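Local coordinates for putative bacterial transcription regulation protein (Staphylococcus aureus, PDB 3LUR) that is probably a transcription regulator that senses small molecules through an effector-binding domain of the integron-associated type, at residues Lys96-Ala102 with Thr150-Val156. Residues are numbered along the deposited sequence; the frame is centred on the assembly and turned at random.
Sequences KYMVFEA and TEIWMPV
W153 and V99 lie side by side as a non-hydrogen-bonded pair in an antiparallel beta ladder, where segments 96-102 and 150-156 meet in the six-stranded closed sheet of this effector-binding fold. The pair illustrates how alternation along two strands sorts side chains: Y97, V99, E151, W153 and P155 share one face of the sheet, while M98, F100, A102, T150, I152 and M154 share the other, where helix 108-124 covers A102, T150, I152 and M154. W153 can be followed outward. Its CB lies 3.8 Å from CD2 of Y97, and CG meets CG2 of V99. CD2 meets the same CG2 at 3.5 Å, and that methyl sits over the centre of the six-membered ring as a CH-pi contact, with CZ2 and CH2 also near it. V99 places CG1 anti to its backbone N (chi1 -177°), which brings CG1 to the same side of the indole, nearer its pyrrole end, against CD1 and NE1. At the indole edge CE3 reaches CG of Y97 at 3.6 Å, directed at the tyrosine face in a T-shaped pair with planes at 74°; CZ3 lies near CD1 of Y97 and CG2 of V99. Further packing comes from F135, whose ring stacks on W153. M98 and M154 exchange two backbone hydrogen bonds, N to O in each direction, and a water links K96 N to V156 O at one end of the ladder. At the polar rim of the indole, NE1 of W153 donates to OE1 of E151 at 2.9 Å, reaching the anti side of the carboxylate from 29° out of its plane.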
ATOM      1  N   LYS A  96     -14.643   2.755   0.427  1.00 10.86           N
ATOM      2  CA  LYS A  96     -14.328   4.167   0.466  1.00 11.42           C
ATOM      3  C   LYS A  96     -13.016   4.292   1.237  1.00 11.19           C
ATOM      4  O   LYS A  96     -12.655   3.412   2.053  1.00 10.99           O
ATOM      5  CB  LYS A  96     -15.425   4.986   1.141  1.00 11.89           C
ATOM      6  CG  LYS A  96     -16.714   5.128   0.335  1.00 15.68           C
ATOM      7  CD  LYS A  96     -17.701   6.027   1.096  1.00 18.76           C
ATOM      8  CE  LYS A  96     -18.976   6.283   0.298  1.00 20.27           C
ATOM      9  NZ  LYS A  96     -19.970   7.056   1.097  1.00 21.27           N
ATOM     10  N   TYR A  97     -12.299   5.374   0.967  1.00 10.80           N
ATOM     11  CA  TYR A  97     -11.005   5.606   1.553  1.00 10.87           C
ATOM     12  C   TYR A  97     -10.809   7.058   1.892  1.00 11.17           C
ATOM     13  O   TYR A  97     -11.406   7.942   1.261  1.00 11.37           O
ATOM     14  CB  TYR A  97      -9.877   5.255   0.549  1.00 11.04           C
ATOM     15  CG  TYR A  97      -9.742   3.787   0.201  1.00  9.82           C
ATOM     16  CD1 TYR A  97     -10.503   3.212  -0.800  1.00 10.03           C
ATOM     17  CD2 TYR A  97      -8.859   2.991   0.883  1.00 10.11           C
ATOM     18  CE1 TYR A  97     -10.375   1.847  -1.098  1.00  9.62           C
ATOM     19  CE2 TYR A  97      -8.709   1.675   0.602  1.00  9.91           C
ATOM     20  CZ  TYR A  97      -9.456   1.092  -0.377  1.00  9.92           C
ATOM     21  OH  TYR A  97      -9.266  -0.227  -0.591  1.00 13.17           O
HETATM   22  N   MSE A  98      -9.992   7.289   2.925  1.00 11.46           N
HETATM   23  CA  MSE A  98      -9.416   8.591   3.162  1.00 11.29           C
HETATM   24  C   MSE A  98      -8.037   8.484   2.532  1.00 11.21           C
HETATM   25  O   MSE A  98      -7.302   7.527   2.801  1.00 12.10           O
HETATM   26  CB  MSE A  98      -9.304   8.909   4.645  1.00 11.12           C
HETATM   27  CG  MSE A  98     -10.623   8.999   5.344  1.00 11.67           C
HETATM   28 SE   MSE A  98     -10.305   9.289   7.263  0.75 11.09          SE
HETATM   29  CE  MSE A  98      -9.451   7.597   7.648  1.00 15.29           C
ATOM     30  N   VAL A  99      -7.703   9.422   1.658  1.00 10.85           N
ATOM     31  CA  VAL A  99      -6.432   9.407   0.960  1.00 10.14           C
ATOM     32  C   VAL A  99      -5.562  10.574   1.382  1.00 10.89           C
ATOM     33  O   VAL A  99      -5.945  11.741   1.205  1.00 11.19           O
ATOM     34  CB  VAL A  99      -6.612   9.424  -0.547  1.00 10.91           C
ATOM     35  CG1 VAL A  99      -5.211   9.327  -1.264  1.00 11.32           C
ATOM     36  CG2 VAL A  99      -7.519   8.301  -0.972  1.00  9.31           C
ATOM     37  N   PHE A 100      -4.454  10.250   2.040  1.00 10.78           N
ATOM     38  CA  PHE A 100      -3.519  11.241   2.568  1.00 11.26           C
ATOM     39  C   PHE A 100      -2.319  11.291   1.653  1.00 11.68           C
ATOM     40  O   PHE A 100      -2.154  10.418   0.810  1.00 12.96           O
ATOM     41  CB  PHE A 100      -3.045  10.848   3.965  1.00 11.43           C
ATOM     42  CG  PHE A 100      -4.148  10.663   4.944  1.00 10.47           C
ATOM     43  CD1 PHE A 100      -4.832   9.475   4.999  1.00 11.90           C
ATOM     44  CD2 PHE A 100      -4.484  11.674   5.837  1.00 11.33           C
ATOM     45  CE1 PHE A 100      -5.871   9.286   5.920  1.00 11.37           C
ATOM     46  CE2 PHE A 100      -5.517  11.503   6.748  1.00 11.54           C
ATOM     47  CZ  PHE A 100      -6.204  10.323   6.800  1.00 10.70           C
ATOM     48  N   GLU A 101      -1.510  12.333   1.796  1.00 12.44           N
ATOM     49  CA  GLU A 101      -0.263  12.470   1.045  1.00 12.70           C
ATOM     50  C   GLU A 101       0.915  12.575   2.005  1.00 12.81           C
ATOM     51  O   GLU A 101       0.862  13.312   3.015  1.00 12.58           O
ATOM     52  CB  GLU A 101      -0.288  13.680   0.119  1.00 13.36           C
ATOM     53  CG  GLU A 101      -1.165  13.481  -1.113  1.00 15.95           C
ATOM     54  CD  GLU A 101      -1.069  14.628  -2.119  1.00 19.77           C
ATOM     55  OE1 GLU A 101      -0.561  15.713  -1.757  1.00 21.17           O
ATOM     56  OE2 GLU A 101      -1.479  14.429  -3.289  1.00 21.70           O
ATOM     57  N   ALA A 102       1.942  11.793   1.726  1.00 12.11           N
ATOM     58  CA  ALA A 102       3.206  11.885   2.413  1.00 11.78           C
ATOM     59  C   ALA A 102       4.136  12.539   1.431  1.00 11.45           C
ATOM     60  O   ALA A 102       4.241  12.102   0.305  1.00 11.65           O
ATOM     61  CB  ALA A 102       3.723  10.511   2.776  1.00 11.57           C
ATOM     62  N   THR A 150       3.804  10.398  -1.997  1.00 10.82           N
ATOM     63  CA  THR A 150       3.266   9.058  -1.875  1.00 10.83           C
ATOM     64  C   THR A 150       1.839   9.223  -1.341  1.00 11.54           C
ATOM     65  O   THR A 150       1.616  10.008  -0.414  1.00 11.98           O
ATOM     66  CB  THR A 150       4.060   8.207  -0.819  1.00 10.64           C
ATOM     67  OG1 THR A 150       5.418   8.080  -1.225  1.00 11.24           O
ATOM     68  CG2 THR A 150       3.455   6.813  -0.659  1.00 10.54           C
ATOM     69  N   GLU A 151       0.889   8.504  -1.910  1.00 11.19           N
ATOM     70  CA  GLU A 151      -0.463   8.519  -1.374  1.00 12.01           C
ATOM     71  C   GLU A 151      -0.646   7.411  -0.394  1.00 11.86           C
ATOM     72  O   GLU A 151      -0.163   6.299  -0.594  1.00 12.16           O
ATOM     73  CB  GLU A 151      -1.505   8.403  -2.476  1.00 12.30           C
ATOM     74  CG  GLU A 151      -1.567   9.590  -3.376  1.00 13.71           C
ATOM     75  CD  GLU A 151      -2.667   9.485  -4.421  1.00 15.45           C
ATOM     76  OE1 GLU A 151      -3.189   8.376  -4.659  1.00 11.51           O
ATOM     77  OE2 GLU A 151      -2.952  10.524  -5.057  1.00 17.18           O
ATOM     78  N   ILE A 152      -1.387   7.693   0.664  1.00 11.77           N
ATOM     79  CA  ILE A 152      -1.700   6.684   1.668  1.00 11.55           C
ATOM     80  C   ILE A 152      -3.236   6.552   1.676  1.00 11.50           C
ATOM     81  O   ILE A 152      -3.959   7.520   1.958  1.00 11.99           O
ATOM     82  CB  ILE A 152      -1.168   7.063   3.066  1.00 11.67           C
ATOM     83  CG1 ILE A 152       0.356   6.906   3.109  1.00 12.36           C
ATOM     84  CG2 ILE A 152      -1.819   6.167   4.167  1.00 10.67           C
ATOM     85  CD1 ILE A 152       1.030   7.484   4.371  1.00 13.96           C
ATOM     86  N   TRP A 153      -3.710   5.356   1.394  1.00 11.28           N
ATOM     87  CA  TRP A 153      -5.138   5.088   1.258  1.00 10.86           C
ATOM     88  C   TRP A 153      -5.587   4.246   2.420  1.00 10.97           C
ATOM     89  O   TRP A 153      -5.212   3.077   2.520  1.00 11.31           O
ATOM     90  CB  TRP A 153      -5.387   4.324  -0.032  1.00 10.53           C
ATOM     91  CG  TRP A 153      -5.187   5.081  -1.281  1.00 10.86           C
ATOM     92  CD1 TRP A 153      -4.018   5.600  -1.762  1.00 10.63           C
ATOM     93  CD2 TRP A 153      -6.177   5.331  -2.279  1.00  9.56           C
ATOM     94  NE1 TRP A 153      -4.233   6.210  -2.976  1.00 11.12           N
ATOM     95  CE2 TRP A 153      -5.546   6.041  -3.329  1.00 11.34           C
ATOM     96  CE3 TRP A 153      -7.528   5.039  -2.381  1.00 10.64           C
ATOM     97  CZ2 TRP A 153      -6.245   6.478  -4.469  1.00 11.31           C
ATOM     98  CZ3 TRP A 153      -8.221   5.448  -3.521  1.00  9.85           C
ATOM     99  CH2 TRP A 153      -7.568   6.160  -4.551  1.00 11.18           C
HETATM  100  N   MSE A 154      -6.459   4.813   3.242  1.00 10.63           N
HETATM  101  CA  MSE A 154      -6.958   4.160   4.435  0.75 10.42           C
HETATM  102  C   MSE A 154      -8.460   3.925   4.271  1.00 10.52           C
HETATM  103  O   MSE A 154      -9.222   4.878   4.072  1.00 10.59           O
HETATM  104  CB  MSE A 154      -6.743   5.057   5.664  0.75  9.81           C
HETATM  105  CG  MSE A 154      -5.356   5.534   5.823  0.75  9.25           C
HETATM  106 SE   MSE A 154      -4.071   4.074   6.111  0.56  8.18          SE
HETATM  107  CE  MSE A 154      -4.702   3.352   7.743  0.75  8.46           C
ATOM    108  N   PRO A 155      -8.891   2.661   4.381  1.00 10.64           N
ATOM    109  CA  PRO A 155     -10.305   2.325   4.172  1.00 10.36           C
ATOM    110  C   PRO A 155     -11.225   2.795   5.286  1.00 10.67           C
ATOM    111  O   PRO A 155     -10.856   2.766   6.476  1.00 10.10           O
ATOM    112  CB  PRO A 155     -10.282   0.809   4.085  1.00 10.50           C
ATOM    113  CG  PRO A 155      -9.143   0.413   4.885  1.00 10.94           C
ATOM    114  CD  PRO A 155      -8.099   1.457   4.691  1.00 10.90           C
ATOM    115  N   VAL A 156     -12.387   3.301   4.905  1.00 10.35           N
ATOM    116  CA  VAL A 156     -13.345   3.786   5.884  1.00 10.99           C
ATOM    117  C   VAL A 156     -14.716   3.279   5.527  1.00 11.46           C
ATOM    118  O   VAL A 156     -14.970   2.837   4.383  1.00 10.69           O
ATOM    119  CB  VAL A 156     -13.367   5.319   5.964  1.00 11.01           C
ATOM    120  CG1 VAL A 156     -12.023   5.854   6.493  1.00 11.45           C
ATOM    121  CG2 VAL A 156     -13.661   5.937   4.610  1.00 10.07           C
TER
HETATM  122  O   HOH W   1     -16.426   1.638   2.450  1.00 10.85           O
HETATM  123  O   HOH W   2       6.709  10.347  -0.007  1.00  8.54           O